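Local coordinates for protein CS1 fimbrial subunit A (Escherichia coli, PDB 4HJI) that builds the CS1 fimbriae, polar surface filaments with which enterotoxigenic Escherichia coli colonises the epithelium of host organs, at residues T42-P45 with F50-H53; K66-K71 with N109-A114; I88-N93 with G148-I153; A95-S100 with I104-N109. All blocks are in the same frame, centred on the assembly; numbering follows the deposited sequence. Where two conformers were deposited one is given.

Contact 1 of 4, residues T42-P45 with F50-H53; sequences TYSP and FEAH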
loop_
_atom_site.group_PDB
_atom_site.type_symbol
_atom_site.label_atom_id
_atom_site.label_comp_id
_atom_site.label_asym_id
_atom_site.label_seq_id
_atom_site.Cartn_x
_atom_site.Cartn_y
_atom_site.Cartn_z
ATOM N N THR A 42 -3.753 -5.598 13.023
ATOM C CA THR A 42 -4.076 -6.476 14.126
ATOM C C THR A 42 -2.801 -7.122 14.665
ATOM O O THR A 42 -2.041 -7.697 13.907
ATOM C CB THR A 42 -5.063 -7.560 13.667
ATOM O OG1 THR A 42 -6.293 -6.924 13.283
ATOM C CG2 THR A 42 -5.338 -8.540 14.775
ATOM N N TYR A 43 -2.569 -6.993 15.967
ATOM C CA TYR A 43 -1.420 -7.621 16.604
ATOM C C TYR A 43 -1.724 -9.072 16.972
ATOM O O TYR A 43 -2.869 -9.416 17.300
ATOM C CB TYR A 43 -1.037 -6.811 17.838
ATOM C CG TYR A 43 0.221 -7.234 18.546
ATOM C CD1 TYR A 43 0.167 -7.731 19.839
ATOM C CD2 TYR A 43 1.466 -7.097 17.949
ATOM C CE1 TYR A 43 1.314 -8.109 20.513
ATOM C CE2 TYR A 43 2.622 -7.470 18.618
ATOM C CZ TYR A 43 2.534 -7.980 19.900
ATOM O OH TYR A 43 3.659 -8.341 20.597
ATOM N N SER A 44 -0.701 -9.924 16.886
ATOM C CA SER A 44 -0.801 -11.322 17.250
ATOM C C SER A 44 0.239 -11.595 18.332
ATOM O O SER A 44 1.419 -11.754 18.025
ATOM C CB SER A 44 -0.552 -12.203 16.018
ATOM O OG SER A 44 -0.567 -13.581 16.341
ATOM N N PRO A 45 -0.187 -11.618 19.603
ATOM C CA PRO A 45 0.740 -11.774 20.728
ATOM C C PRO A 45 1.589 -13.040 20.730
ATOM O O PRO A 45 2.656 -13.020 21.327
ATOM C CB PRO A 45 -0.182 -11.790 21.952
ATOM C CG PRO A 45 -1.391 -11.054 21.529
ATOM C CD PRO A 45 -1.555 -11.319 20.063
ATOM N N PHE A 50 2.511 -8.395 13.722
ATOM C CA PHE A 50 1.248 -7.979 13.166
ATOM C C PHE A 50 0.816 -8.862 12.032
ATOM O O PHE A 50 1.655 -9.440 11.325
ATOM C CB PHE A 50 1.397 -6.551 12.711
ATOM C CG PHE A 50 1.559 -5.611 13.854
ATOM C CD1 PHE A 50 2.804 -5.173 14.245
ATOM C CD2 PHE A 50 0.454 -5.220 14.583
ATOM C CE1 PHE A 50 2.943 -4.299 15.318
ATOM C CE2 PHE A 50 0.579 -4.360 15.654
ATOM C CZ PHE A 50 1.832 -3.910 16.032
ATOM N N GLU A 51 -0.498 -9.010 11.893
ATOM C CA GLU A 51 -1.061 -9.725 10.765
ATOM C C GLU A 51 -0.872 -8.860 9.523
ATOM O O GLU A 51 -0.864 -7.630 9.598
ATOM C CB GLU A 51 -2.555 -9.990 10.974
ATOM C CG GLU A 51 -2.898 -10.855 12.177
ATOM C CD GLU A 51 -2.505 -12.295 11.984
ATOM O OE1 GLU A 51 -2.472 -13.043 12.981
ATOM O OE2 GLU A 51 -2.233 -12.673 10.824
ATOM N N ALA A 52 -0.704 -9.503 8.380
ATOM C CA ALA A 52 -0.741 -8.751 7.128
ATOM C C ALA A 52 -2.129 -8.187 6.937
ATOM O O ALA A 52 -3.122 -8.790 7.339
ATOM C CB ALA A 52 -0.359 -9.643 5.958
ATOM N N HIS A 53 -2.194 -7.015 6.338
ATOM C CA HIS A 53 -3.475 -6.415 5.983
ATOM C C HIS A 53 -3.593 -6.343 4.471
ATOM O O HIS A 53 -2.846 -5.610 3.823
ATOM C CB HIS A 53 -3.620 -5.034 6.567
ATOM C CG HIS A 53 -4.948 -4.410 6.298
ATOM N ND1 HIS A 53 -5.997 -4.490 7.188
ATOM C CD2 HIS A 53 -5.399 -3.657 5.261
ATOM C CE1 HIS A 53 -7.027 -3.802 6.716
ATOM N NE2 HIS A 53 -6.694 -3.304 5.541
HETATM O O HOH W 1 -3.301 -6.424 10.374
#
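Tyr-43 and Phe-50 sit opposite each other as an antiparallel non-hydrogen-bonded pair, CA to CA 4.4 Å, and send their side chains to the same face of the sheet. The rings meet edge-to-face: the edge of Tyr-43 is directed at the face of Phe-50, with centroids 5.2 Å apart and planes at 60°. The atom that does the touching is Tyr-43 CD2, which lies above the Phe-50 ring toward its rim, 3.7 Å from Phe-50 CZ. Phe-50 turns CG anti to its carbonyl carbon (chi1 -68°), and this brings the ring closer to the partner strand than the direction of its CB bond would suggest; CE2 of Phe-50 thereby lies 3.7 Å from CB of Tyr-43. Around the same ring stand Ala-171 and Val-173 of strand 163-173 and Ala-131 of strand 119-131. Replacing Phe-50 by an alanine would probably open a gap among these side chains and leave the Tyr-43 edge without the face it abuts. One direct backbone bond joins the segments, Glu-51 N to Thr-42 O at 2.9 Å, nearly straight at 171°. Its companion is replaced by a water that accepts from Thr-42 N at 2.8 Å and donates to Glu-51 O at 2.8 Å, so the strands begin to part here. Glu-51, bent at chi2, brings OE1 to 3.7 Å from Ser-44 CB, a loose approach at the surface. This is the turn end of the beta hairpin formed by strands 38-44 and 49-61, in the Ig-like beta sandwich of chaperone-usher pilins.

Contact 2 of 4, residues K66-K71 with N109-A114; sequences KGVVVK and NDLNFA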
loop_
_atom_site.group_PDB
_atom_site.type_symbol
_atom_site.label_atom_id
_atom_site.label_comp_id
_atom_site.label_asym_id
_atom_site.label_seq_id
_atom_site.Cartn_x
_atom_site.Cartn_y
_atom_site.Cartn_z
ATOM N N LYS A 66 -1.397 0.780 -22.088
ATOM C CA LYS A 66 -0.355 1.140 -21.131
ATOM C C LYS A 66 -0.486 0.341 -19.834
ATOM O O LYS A 66 -1.592 -0.047 -19.415
ATOM C CB LYS A 66 -0.402 2.645 -20.810
ATOM C CG LYS A 66 0.507 3.521 -21.659
ATOM C CD LYS A 66 0.205 3.394 -23.130
ATOM C CE LYS A 66 1.177 4.195 -23.980
ATOM N NZ LYS A 66 0.989 3.868 -25.414
ATOM N N GLY A 67 0.658 0.110 -19.202
ATOM C CA GLY A 67 0.710 -0.459 -17.870
ATOM C C GLY A 67 0.698 0.646 -16.836
ATOM O O GLY A 67 0.295 1.789 -17.125
ATOM N N VAL A 68 1.114 0.320 -15.622
ATOM C CA VAL A 68 1.228 1.334 -14.575
ATOM C C VAL A 68 2.543 1.188 -13.841
ATOM O O VAL A 68 3.069 0.084 -13.706
ATOM C CB VAL A 68 0.056 1.321 -13.567
ATOM C CG1 VAL A 68 -1.236 1.631 -14.302
ATOM C CG2 VAL A 68 -0.023 0.008 -12.797
ATOM N N VAL A 69 3.069 2.320 -13.399
ATOM C CA VAL A 69 4.266 2.365 -12.588
ATOM C C VAL A 69 3.807 2.657 -11.185
ATOM O O VAL A 69 3.024 3.580 -10.977
ATOM C CB VAL A 69 5.203 3.491 -13.061
ATOM C CG1 VAL A 69 6.435 3.593 -12.184
ATOM C CG2 VAL A 69 5.549 3.291 -14.525
ATOM N N VAL A 70 4.278 1.865 -10.232
ATOM C CA VAL A 70 3.848 1.963 -8.849
ATOM C C VAL A 70 5.042 2.049 -7.933
ATOM O O VAL A 70 5.999 1.268 -8.056
ATOM C CB VAL A 70 3.023 0.750 -8.431
ATOM C CG1 VAL A 70 2.352 0.996 -7.089
ATOM C CG2 VAL A 70 1.976 0.460 -9.494
ATOM N N LYS A 71 4.985 2.986 -7.006
ATOM C CA LYS A 71 6.044 3.161 -6.038
ATOM C C LYS A 71 5.489 3.751 -4.761
ATOM O O LYS A 71 4.316 4.129 -4.718
ATOM C CB LYS A 71 7.134 4.077 -6.615
ATOM C CG LYS A 71 6.670 5.503 -6.832
ATOM C CD LYS A 71 7.712 6.351 -7.542
ATOM C CE LYS A 71 7.279 7.804 -7.503
ATOM N NZ LYS A 71 8.076 8.716 -8.354
ATOM N N ASN A 109 -0.542 -6.518 -19.931
ATOM C CA ASN A 109 -0.973 -7.912 -20.055
ATOM C C ASN A 109 -1.206 -8.618 -18.704
ATOM O O ASN A 109 -2.054 -9.490 -18.608
ATOM C CB ASN A 109 -0.013 -8.717 -20.945
ATOM C CG ASN A 109 -0.064 -8.271 -22.389
ATOM O OD1 ASN A 109 -1.139 -8.008 -22.926
ATOM N ND2 ASN A 109 1.096 -8.187 -23.030
ATOM N N ASP A 110 -0.449 -8.221 -17.684
ATOM C CA ASP A 110 -0.571 -8.788 -16.342
ATOM C C ASP A 110 -1.749 -8.193 -15.550
ATOM O O ASP A 110 -2.119 -8.722 -14.503
ATOM C CB ASP A 110 0.737 -8.577 -15.569
ATOM C CG ASP A 110 0.694 -9.167 -14.170
ATOM O OD1 ASP A 110 1.640 -8.920 -13.392
ATOM O OD2 ASP A 110 -0.283 -9.871 -13.839
ATOM N N LEU A 111 -2.329 -7.099 -16.046
ATOM C CA LEU A 111 -3.495 -6.473 -15.400
ATOM C C LEU A 111 -4.827 -6.979 -15.936
ATOM O O LEU A 111 -5.860 -6.762 -15.309
ATOM C CB LEU A 111 -3.411 -4.958 -15.509
ATOM C CG LEU A 111 -2.297 -4.373 -14.628
ATOM C CD1 LEU A 111 -1.886 -2.998 -15.126
ATOM C CD2 LEU A 111 -2.679 -4.325 -13.155
ATOM N N ASN A 112 -4.806 -7.659 -17.085
ATOM C CA ASN A 112 -6.005 -8.297 -17.638
ATOM C C ASN A 112 -7.184 -7.323 -17.727
ATOM O O ASN A 112 -8.246 -7.582 -17.167
ATOM C CB ASN A 112 -6.416 -9.506 -16.786
ATOM C CG ASN A 112 -5.318 -10.536 -16.652
ATOM O OD1 ASN A 112 -4.833 -11.089 -17.642
ATOM N ND2 ASN A 112 -4.947 -10.829 -15.418
ATOM N N PHE A 113 -6.984 -6.213 -18.433
ATOM C CA PHE A 113 -7.946 -5.108 -18.449
ATOM C C PHE A 113 -9.252 -5.506 -19.123
ATOM O O PHE A 113 -9.239 -6.024 -20.238
ATOM C CB PHE A 113 -7.368 -3.876 -19.158
ATOM C CG PHE A 113 -6.446 -3.044 -18.300
ATOM C CD1 PHE A 113 -6.940 -2.339 -17.205
ATOM C CD2 PHE A 113 -5.094 -2.921 -18.613
ATOM C CE1 PHE A 113 -6.110 -1.564 -16.417
ATOM C CE2 PHE A 113 -4.253 -2.149 -17.828
ATOM C CZ PHE A 113 -4.757 -1.466 -16.734
ATOM N N ALA A 114 -10.362 -5.273 -18.426
ATOM C CA ALA A 114 -11.710 -5.464 -18.966
ATOM C C ALA A 114 -12.326 -4.096 -19.275
ATOM O O ALA A 114 -12.069 -3.112 -18.581
ATOM C CB ALA A 114 -12.577 -6.214 -17.969
#
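Leu-111 meets Val-68 where a short, weakly bonded helical turn packs against one end of the Ig-like beta sandwich. CD1 of Leu-111 lies 4.2 Å from CG2 of Val-68, a purely apolar touch between one methyl of each branched side chain. Phe-113, like Leu-111, starts out toward the beginning of strand 68-80, and the two are also packed on each other: CB of Leu-111 stands 3.7 Å above one face of the Phe-113 ring, offset toward the rim. They reach this common side although the helix stops between them, because Asn-112 leaves helical geometry with a positive phi of 52° and redirects the chain. Leu-111 is buried further by Ile-106 and by Ser-122 and Gln-125 of strand 119-131, while Phe-113 lies on Ser-64, Lys-120 and Ser-122. Toward strand 68-80 the turn is held by side-chain packing, the backbone of Val-68 being bonded instead to Ile-106; toward strand 119-131 Leu-111 O adds a weak hydrogen bond with Ser-123 OG. With CG of Phe-113 beside its backbone N (chi1 -80°), the ring extends to the loop preceding the strand, and its CE2 ends 3.7 Å from the carbonyl oxygen of Lys-66.

Contact 3 of 4, residues I88-N93 with G148-I153; sequences IPVSVN and GLVSII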
loop_
_atom_site.group_PDB
_atom_site.type_symbol
_atom_site.label_atom_id
_atom_site.label_comp_id
_atom_site.label_asym_id
_atom_site.label_seq_id
_atom_site.Cartn_x
_atom_site.Cartn_y
_atom_site.Cartn_z
ATOM N N ILE A 88 8.783 0.775 13.656
ATOM C CA ILE A 88 8.518 -0.554 13.092
ATOM C C ILE A 88 8.482 -0.408 11.572
ATOM O O ILE A 88 7.662 0.342 11.046
ATOM C CB ILE A 88 7.160 -1.123 13.575
ATOM C CG1 ILE A 88 7.125 -1.234 15.100
ATOM C CG2 ILE A 88 6.874 -2.468 12.909
ATOM C CD1 ILE A 88 5.756 -1.566 15.662
ATOM N N PRO A 89 9.381 -1.113 10.842
ATOM C CA PRO A 89 9.367 -0.972 9.384
ATOM C C PRO A 89 8.142 -1.618 8.738
ATOM O O PRO A 89 7.617 -2.614 9.245
ATOM C CB PRO A 89 10.655 -1.685 8.943
ATOM C CG PRO A 89 10.859 -2.687 10.002
ATOM C CD PRO A 89 10.409 -2.077 11.289
ATOM N N VAL A 90 7.663 -1.017 7.654
ATOM C CA VAL A 90 6.481 -1.511 6.945
ATOM C C VAL A 90 6.882 -1.868 5.529
ATOM O O VAL A 90 7.631 -1.114 4.887
ATOM C CB VAL A 90 5.366 -0.440 6.890
ATOM C CG1 VAL A 90 4.208 -0.861 5.973
ATOM C CG2 VAL A 90 4.827 -0.151 8.287
ATOM N N SER A 91 6.404 -3.030 5.073
ATOM C CA SER A 91 6.542 -3.496 3.706
ATOM C C SER A 91 5.184 -3.445 3.028
ATOM O O SER A 91 4.152 -3.674 3.671
ATOM C CB SER A 91 7.082 -4.934 3.706
ATOM O OG SER A 91 8.430 -4.961 4.146
ATOM N N VAL A 92 5.175 -3.109 1.741
ATOM C CA VAL A 92 3.960 -3.053 0.955
ATOM C C VAL A 92 4.142 -3.825 -0.333
ATOM O O VAL A 92 5.164 -3.671 -1.012
ATOM C CB VAL A 92 3.577 -1.593 0.618
ATOM C CG1 VAL A 92 2.256 -1.565 -0.115
ATOM C CG2 VAL A 92 3.561 -0.757 1.877
ATOM N N ASN A 93 3.201 -4.726 -0.609
ATOM C CA ASN A 93 3.237 -5.529 -1.832
ATOM C C ASN A 93 2.029 -5.152 -2.671
ATOM O O ASN A 93 0.956 -4.898 -2.133
ATOM C CB ASN A 93 3.155 -7.048 -1.560
ATOM C CG ASN A 93 4.389 -7.632 -0.904
ATOM O OD1 ASN A 93 5.188 -6.941 -0.282
ATOM N ND2 ASN A 93 4.562 -8.932 -1.068
ATOM N N GLY A 148 1.948 5.609 11.310
ATOM C CA GLY A 148 2.714 6.062 10.154
ATOM C C GLY A 148 1.834 6.179 8.936
ATOM O O GLY A 148 0.665 5.833 8.983
ATOM N N LEU A 149 2.403 6.699 7.861
ATOM C CA LEU A 149 1.713 6.808 6.576
ATOM C C LEU A 149 2.300 5.857 5.546
ATOM O O LEU A 149 3.523 5.693 5.444
ATOM C CB LEU A 149 1.829 8.232 6.037
ATOM C CG LEU A 149 1.341 9.361 6.923
ATOM C CD1 LEU A 149 1.623 10.697 6.255
ATOM C CD2 LEU A 149 -0.135 9.241 7.226
ATOM N N VAL A 150 1.419 5.265 4.759
ATOM C CA VAL A 150 1.799 4.566 3.546
ATOM C C VAL A 150 1.308 5.430 2.389
ATOM O O VAL A 150 0.096 5.739 2.304
ATOM C CB VAL A 150 1.154 3.176 3.510
ATOM C CG1 VAL A 150 1.215 2.585 2.111
ATOM C CG2 VAL A 150 1.808 2.294 4.560
ATOM N N SER A 151 2.242 5.846 1.526
ATOM C CA SER A 151 1.936 6.786 0.447
ATOM C C SER A 151 2.309 6.146 -0.870
ATOM O O SER A 151 3.502 5.941 -1.155
ATOM C CB SER A 151 2.703 8.081 0.663
ATOM O OG SER A 151 2.584 8.997 -0.433
ATOM N N ILE A 152 1.296 5.801 -1.648
ATOM C CA ILE A 152 1.461 5.017 -2.874
ATOM C C ILE A 152 1.261 5.980 -4.031
ATOM O O ILE A 152 0.310 6.789 -4.066
ATOM C CB ILE A 152 0.461 3.854 -2.952
ATOM C CG1 ILE A 152 0.707 2.851 -1.813
ATOM C CG2 ILE A 152 0.561 3.115 -4.280
ATOM C CD1 ILE A 152 -0.497 1.999 -1.482
ATOM N N ILE A 153 2.173 5.918 -4.981
ATOM C CA ILE A 153 2.122 6.754 -6.157
ATOM C C ILE A 153 1.962 5.856 -7.364
ATOM O O ILE A 153 2.724 4.875 -7.517
ATOM C CB ILE A 153 3.401 7.590 -6.340
ATOM C CG1 ILE A 153 3.606 8.524 -5.150
ATOM C CG2 ILE A 153 3.311 8.390 -7.625
ATOM C CD1 ILE A 153 5.007 9.050 -5.027
#
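Val-150 reaches across the protein interior to Val-90 and Val-92, a contact made wholly of methyl groups. Its CB points toward the other strand but stops short of it, 4.9 Å from CG2 of Val-92, so the branches beyond CB carry the packing. CG1 is set anti to the backbone N (chi1 164°), which directs it along the strand to the Val-92 side; there it meets CG2 of Val-92 at 4.1 Å, the two side chains coming tip to tip. CG1 of Val-150 also lies 4.0 Å from CG1 of Ile-152, the next residue on the same side of its own strand. In this Ig-like beta sandwich the strands 87-94 and 144-156 are not hydrogen-bonded neighbours but face each other across the core, and the closest pair of CA atoms, those of Val-92 and Val-150, is 8.3 Å apart, a packing distance well beyond that of paired strands. Both strands pair with strand 68-80, which runs beside 144-156 at Lys-71 and beside 87-94 at Pro-76 and Leu-78, so strand 68-80, interrupted by a bulge or short loop, pairs with both layers. The other methyl, CG2 of Val-150, is anti to the carbonyl carbon and takes the opposite branch, toward Val-90, whose CG1 lies 4.2 Å away. Pro-76 and Val-169 close on Val-150 from the neighbouring strands, while Ile-129 packs on Val-90 and Leu-127 on Val-92. Farther along, CD1 of Ile-152 approaches CG1 of Val-92 only to 4.7 Å.

Contact 4 of 4, residues A95-S100 with I104-N109; sequences AGKPLS and ITIDSN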
loop_
_atom_site.group_PDB
_atom_site.type_symbol
_atom_site.label_atom_id
_atom_site.label_comp_id
_atom_site.label_asym_id
_atom_site.label_seq_id
_atom_site.Cartn_x
_atom_site.Cartn_y
_atom_site.Cartn_z
ATOM N N ALA A 95 0.117 -6.428 -6.435
ATOM C CA ALA A 95 0.109 -7.347 -7.569
ATOM C C ALA A 95 1.225 -8.375 -7.451
ATOM O O ALA A 95 1.824 -8.757 -8.459
ATOM C CB ALA A 95 0.248 -6.558 -8.870
ATOM N N GLY A 96 1.529 -8.806 -6.221
ATOM C CA GLY A 96 2.523 -9.850 -5.979
ATOM C C GLY A 96 3.975 -9.400 -6.093
ATOM O O GLY A 96 4.871 -10.232 -6.142
ATOM N N LYS A 97 4.199 -8.088 -6.141
ATOM C CA LYS A 97 5.538 -7.493 -6.197
ATOM C C LYS A 97 5.732 -6.524 -5.006
ATOM O O LYS A 97 4.836 -5.761 -4.677
ATOM C CB LYS A 97 5.692 -6.730 -7.516
ATOM C CG LYS A 97 5.567 -7.608 -8.755
ATOM C CD LYS A 97 4.573 -7.064 -9.776
ATOM C CE LYS A 97 4.210 -8.110 -10.833
ATOM N NZ LYS A 97 2.729 -8.080 -11.113
ATOM N N PRO A 98 6.908 -6.548 -4.356
ATOM C CA PRO A 98 7.180 -5.598 -3.282
ATOM C C PRO A 98 7.396 -4.208 -3.865
ATOM O O PRO A 98 8.026 -4.068 -4.921
ATOM C CB PRO A 98 8.476 -6.142 -2.646
ATOM C CG PRO A 98 9.124 -6.865 -3.736
ATOM C CD PRO A 98 8.022 -7.489 -4.538
ATOM N N LEU A 99 6.833 -3.207 -3.202
ATOM C CA LEU A 99 7.022 -1.828 -3.594
ATOM C C LEU A 99 8.179 -1.206 -2.810
ATOM O O LEU A 99 8.585 -1.687 -1.755
ATOM C CB LEU A 99 5.746 -1.041 -3.324
ATOM C CG LEU A 99 4.456 -1.490 -4.028
ATOM C CD1 LEU A 99 3.303 -0.565 -3.656
ATOM C CD2 LEU A 99 4.624 -1.582 -5.536
ATOM N N SER A 100 8.740 -0.146 -3.377
ATOM C CA SER A 100 9.792 0.636 -2.733
ATOM C C SER A 100 9.693 2.059 -3.299
ATOM O O SER A 100 8.796 2.348 -4.091
ATOM C CB SER A 100 11.160 0.040 -3.027
ATOM O OG SER A 100 11.459 0.144 -4.402
ATOM N N ILE A 104 8.189 0.402 -9.919
ATOM C CA ILE A 104 8.102 -0.816 -10.704
ATOM C C ILE A 104 6.955 -0.694 -11.703
ATOM O O ILE A 104 5.928 -0.069 -11.421
ATOM C CB ILE A 104 7.969 -2.085 -9.825
ATOM C CG1 ILE A 104 6.608 -2.215 -9.141
ATOM C CG2 ILE A 104 9.080 -2.126 -8.785
ATOM C CD1 ILE A 104 6.424 -3.580 -8.508
ATOM N N THR A 105 7.153 -1.283 -12.877
ATOM C CA THR A 105 6.146 -1.276 -13.916
ATOM C C THR A 105 5.409 -2.600 -13.910
ATOM O O THR A 105 6.020 -3.673 -13.867
ATOM C CB THR A 105 6.742 -1.028 -15.307
ATOM O OG1 THR A 105 7.394 0.246 -15.326
ATOM C CG2 THR A 105 5.640 -1.046 -16.363
ATOM N N ILE A 106 4.087 -2.522 -13.943
ATOM C CA ILE A 106 3.240 -3.690 -14.110
ATOM C C ILE A 106 2.667 -3.618 -15.524
ATOM O O ILE A 106 1.900 -2.702 -15.828
ATOM C CB ILE A 106 2.148 -3.704 -13.032
ATOM C CG1 ILE A 106 2.821 -3.870 -11.659
ATOM C CG2 ILE A 106 1.136 -4.819 -13.273
ATOM C CD1 ILE A 106 2.150 -3.091 -10.577
ATOM N N ASP A 107 3.074 -4.554 -16.387
ATOM C CA ASP A 107 2.653 -4.560 -17.794
ATOM C C ASP A 107 1.140 -4.691 -17.906
ATOM O O ASP A 107 0.505 -5.371 -17.092
ATOM C CB ASP A 107 3.298 -5.720 -18.568
ATOM C CG ASP A 107 2.994 -5.672 -20.072
ATOM O OD1 ASP A 107 2.123 -6.434 -20.554
ATOM O OD2 ASP A 107 3.635 -4.873 -20.795
ATOM N N SER A 108 0.578 -4.063 -18.936
ATOM C CA SER A 108 -0.858 -4.174 -19.215
ATOM C C SER A 108 -1.337 -5.625 -19.333
ATOM O O SER A 108 -2.415 -5.942 -18.860
ATOM C CB SER A 108 -1.243 -3.370 -20.462
ATOM O OG SER A 108 -0.433 -3.692 -21.574
ATOM N N ASN A 109 -0.542 -6.518 -19.931
ATOM C CA ASN A 109 -0.973 -7.912 -20.055
ATOM C C ASN A 109 -1.206 -8.618 -18.704
ATOM O O ASN A 109 -2.054 -9.490 -18.608
ATOM C CB ASN A 109 -0.013 -8.717 -20.945
ATOM C CG ASN A 109 -0.064 -8.271 -22.389
ATOM O OD1 ASN A 109 -1.139 -8.008 -22.926
ATOM N ND2 ASN A 109 1.096 -8.187 -23.030
#
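Ile-104 drives its CD1 methyl into the 95-100 segment, touching Lys-97, Pro-98 and Leu-99 together. Its CG1 occupies the crowded position between backbone N and carbonyl carbon (chi1 71°), and from there CD1 comes to 3.4 Å from CB of Lys-97, tighter than usual carbon contact. The same methyl lies 4.0 Å from CD2 of Leu-99, whose side chain crosses that of Ile-104 at about a right angle, and 4.0 Å from the carbonyl oxygen of Pro-98. Two residues on, Ile-106 again faces the first segment. Its CG1 lies 4.1 Å from CD of Lys-97, and its CD1 meets CB of Ala-95 at 4.3 Å with chi2 at 143°, off a staggered value. These contacts bridge two short strands of the Ig-like sandwich that have different backbone partners: 97-98 pairs with strand 87-94 and 104-106 with strand 68-80, and even Leu-99 and Ile-104 keep their CA atoms 7.3 Å apart. The aliphatic part of Lys-97 lies between them, and its chain bends at chi2 and chi4 to return NZ to Ala-95 O, 2.9 Å away; in the conformer of Asp-110 described here, one of two, NZ also forms a salt bridge with that residue. A methionine in place of Lys-97 would probably leave the Ala-95 carbonyl without this donor and Asp-110, so placed, without its charged mate. After Ile-106 the strand gives way to a weakly bonded helical turn. Asp-107 takes the N-cap, its OD1 accepting from Asn-109 N at 2.7 Å and 153°, with the donor above the carboxylate plane.

From the N terminus, contact 1 comes first and closes a short hairpin between strands 38-44 and 49-61 before any other contact opens. Contact 2 then opens at the start of strand 68-80 and contact 3 opens on strand 87-94 before contact 2 has closed at helix 108-111, so the two cross; contact 3 closes last, on strand 144-156. Contact 4, between 95-100 and 104-109, lies within both spans and shares Asn-109 with contact 2, their centres about 8 Å apart. Contacts 1 and 2 lie on opposite sides of the chain's centre, their centres about 30 Å apart. Contact 3 lies near the middle and touches the other three, Ile-88 packing on Phe-50 of contact 1.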